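Local coordinates for alginate biosynthesis protein AlgJ (Pseudomonas putida, PDB 4O8V) that probably adds acetyl groups to mannuronate residues of alginate, as an SGNH hydrolase-like acetyltransferase of the bacterial periplasm, at residues Y242-H247 with M253-Q258. Numbering follows the deposited sequence.
Sequences YAEDGH and MLKYLQ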
loop_
_atom_site.group_PDB
_atom_site.type_symbol
_atom_site.label_atom_id
_atom_site.label_comp_id
_atom_site.label_asym_id
_atom_site.label_seq_id
_atom_site.Cartn_x
_atom_site.Cartn_y
_atom_site.Cartn_z
ATOM N N TYR A 242 2.496 -11.892 2.188
ATOM C CA TYR A 242 3.912 -11.746 2.519
ATOM C C TYR A 242 4.288 -10.296 2.840
ATOM O O TYR A 242 5.471 -9.934 2.817
ATOM C CB TYR A 242 4.770 -12.271 1.368
ATOM C CG TYR A 242 4.449 -13.702 1.017
ATOM C CD1 TYR A 242 5.052 -14.751 1.704
ATOM C CD2 TYR A 242 3.549 -14.009 0.007
ATOM C CE1 TYR A 242 4.765 -16.063 1.397
ATOM C CE2 TYR A 242 3.263 -15.340 -0.321
ATOM C CZ TYR A 242 3.868 -16.352 0.384
ATOM O OH TYR A 242 3.592 -17.664 0.081
ATOM N N ALA A 243 3.293 -9.464 3.145
ATOM C CA ALA A 243 3.570 -8.107 3.605
ATOM C C ALA A 243 4.215 -8.070 4.991
ATOM O O ALA A 243 4.140 -9.037 5.753
ATOM C CB ALA A 243 2.263 -7.268 3.595
ATOM N N GLU A 244 4.884 -6.966 5.308
ATOM C CA GLU A 244 5.573 -6.813 6.581
ATOM C C GLU A 244 5.362 -5.399 7.067
ATOM O O GLU A 244 5.194 -4.470 6.264
ATOM C CB GLU A 244 7.086 -7.088 6.464
ATOM C CG GLU A 244 7.469 -8.536 6.241
ATOM C CD GLU A 244 8.979 -8.728 6.063
ATOM O OE1 GLU A 244 9.756 -7.752 6.210
ATOM O OE2 GLU A 244 9.384 -9.871 5.776
ATOM N N ASP A 245 5.395 -5.241 8.381
ATOM C CA ASP A 245 5.194 -3.944 9.004
ATOM C C ASP A 245 6.561 -3.311 9.293
ATOM O O ASP A 245 7.426 -3.954 9.869
ATOM C CB ASP A 245 4.346 -4.130 10.279
ATOM C CG ASP A 245 3.790 -2.830 10.828
ATOM O OD1 ASP A 245 4.509 -1.813 10.793
ATOM O OD2 ASP A 245 2.630 -2.830 11.305
ATOM N N GLY A 246 6.776 -2.077 8.835
ATOM C CA GLY A 246 7.904 -1.273 9.283
ATOM C C GLY A 246 9.198 -1.255 8.480
ATOM O O GLY A 246 10.218 -0.783 8.974
ATOM N N HIS A 247 9.170 -1.759 7.247
ATOM C CA HIS A 247 10.378 -1.808 6.429
ATOM C C HIS A 247 10.151 -1.191 5.055
ATOM O O HIS A 247 10.980 -1.323 4.165
ATOM C CB HIS A 247 10.860 -3.252 6.269
ATOM C CG HIS A 247 11.060 -3.963 7.571
ATOM N ND1 HIS A 247 12.122 -3.692 8.409
ATOM C CD2 HIS A 247 10.328 -4.921 8.186
ATOM C CE1 HIS A 247 12.036 -4.457 9.482
ATOM N NE2 HIS A 247 10.957 -5.211 9.372
HETATM N N MSE A 253 9.309 -7.020 -0.726
HETATM C CA MSE A 253 9.261 -7.605 -2.070
HETATM C C MSE A 253 10.568 -8.314 -2.400
HETATM O O MSE A 253 10.548 -9.417 -2.955
HETATM C CB MSE A 253 8.962 -6.557 -3.139
HETATM C CG MSE A 253 9.047 -7.103 -4.554
HETATM SE SE MSE A 253 7.807 -8.610 -4.909
HETATM C CE MSE A 253 6.264 -7.499 -5.129
ATOM N N LEU A 254 11.706 -7.708 -2.054
ATOM C CA LEU A 254 12.986 -8.386 -2.338
ATOM C C LEU A 254 13.113 -9.688 -1.531
ATOM O O LEU A 254 13.618 -10.713 -2.040
ATOM C CB LEU A 254 14.162 -7.447 -2.065
ATOM C CG LEU A 254 14.083 -6.097 -2.793
ATOM C CD1 LEU A 254 15.247 -5.191 -2.378
ATOM C CD2 LEU A 254 14.077 -6.311 -4.299
ATOM N N LYS A 255 12.647 -9.660 -0.286
ATOM C CA LYS A 255 12.624 -10.863 0.538
ATOM C C LYS A 255 11.784 -11.949 -0.119
ATOM O O LYS A 255 12.197 -13.109 -0.203
ATOM C CB LYS A 255 12.086 -10.547 1.935
ATOM C CG LYS A 255 11.941 -11.752 2.845
ATOM C CD LYS A 255 11.752 -11.300 4.285
ATOM C CE LYS A 255 11.120 -12.379 5.138
ATOM N NZ LYS A 255 10.884 -11.872 6.522
ATOM N N TYR A 256 10.606 -11.564 -0.597
ATOM C CA TYR A 256 9.718 -12.509 -1.277
ATOM C C TYR A 256 10.381 -13.170 -2.498
ATOM O O TYR A 256 10.286 -14.388 -2.689
ATOM C CB TYR A 256 8.421 -11.808 -1.716
ATOM C CG TYR A 256 7.501 -12.756 -2.448
ATOM C CD1 TYR A 256 6.967 -13.858 -1.810
ATOM C CD2 TYR A 256 7.186 -12.551 -3.781
ATOM C CE1 TYR A 256 6.132 -14.731 -2.482
ATOM C CE2 TYR A 256 6.365 -13.416 -4.463
ATOM C CZ TYR A 256 5.839 -14.492 -3.818
ATOM O OH TYR A 256 5.008 -15.341 -4.513
ATOM N N LEU A 257 11.054 -12.374 -3.318
ATOM C CA LEU A 257 11.705 -12.921 -4.512
ATOM C C LEU A 257 12.792 -13.929 -4.169
ATOM O O LEU A 257 13.078 -14.815 -4.960
ATOM C CB LEU A 257 12.318 -11.805 -5.358
ATOM C CG LEU A 257 11.310 -10.810 -5.949
ATOM C CD1 LEU A 257 12.045 -9.685 -6.650
ATOM C CD2 LEU A 257 10.381 -11.529 -6.917
ATOM N N GLN A 258 13.406 -13.786 -2.997
ATOM C CA GLN A 258 14.458 -14.718 -2.575
ATOM C C GLN A 258 13.907 -15.923 -1.812
ATOM O O GLN A 258 14.666 -16.821 -1.435
ATOM C CB GLN A 258 15.492 -13.985 -1.711
ATOM C CG GLN A 258 16.234 -12.880 -2.444
ATOM C CD GLN A 258 17.447 -12.372 -1.666
ATOM O OE1 GLN A 258 17.450 -12.349 -0.430
ATOM N NE2 GLN A 258 18.481 -11.959 -2.391
HETATM O O HOH W 1 3.612 -17.580 -3.079
#
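Tyr-242 and Tyr-256 lay their rings against each other at a slant, the planes turned by 39° and the centroids 4.8 Å apart. The CD1-CE1 side of Tyr-256 does the touching, with CE1 over one face of the Tyr-242 ring, displaced toward its rim and 3.6 Å from Tyr-242 CE2. A water joins the two phenols, 3.2 Å from Tyr-242 OH and 3.0 Å from Tyr-256 OH, in plane at the Tyr-256 ring edge. A leucine in place of Tyr-242 would probably strip Tyr-256 of this aromatic face and leave the water without one of its two hydroxyls.

Further along the loop, in one of two conformers deposited for Lys-255, NZ donates to Glu-244 OE2 in a salt bridge of 2.6 Å, on the syn side but 29° out of the carboxylate plane. OE2 also lies close to Lys-255 CD and CE, so the exact fit is doubtful. In this conformer Lys-255 has CG anti to the backbone N and reaches off the helix as an extended chain. The Glu-244 side chain lies about 8 Å from that of Ser-218, the probable nucleophile.

Backbone hydrogen bonds to Leu-214 and Gly-216 position Tyr-242 and Glu-244, while Phe-262 and Pro-267 also pack on Tyr-256. The contact packs the loop after edge strand 239-241 of the SGNH hydrolase-like domain's parallel sheet against the following helix 250-257, both tyrosines touching Ala-213 on neighbouring strand 212-215.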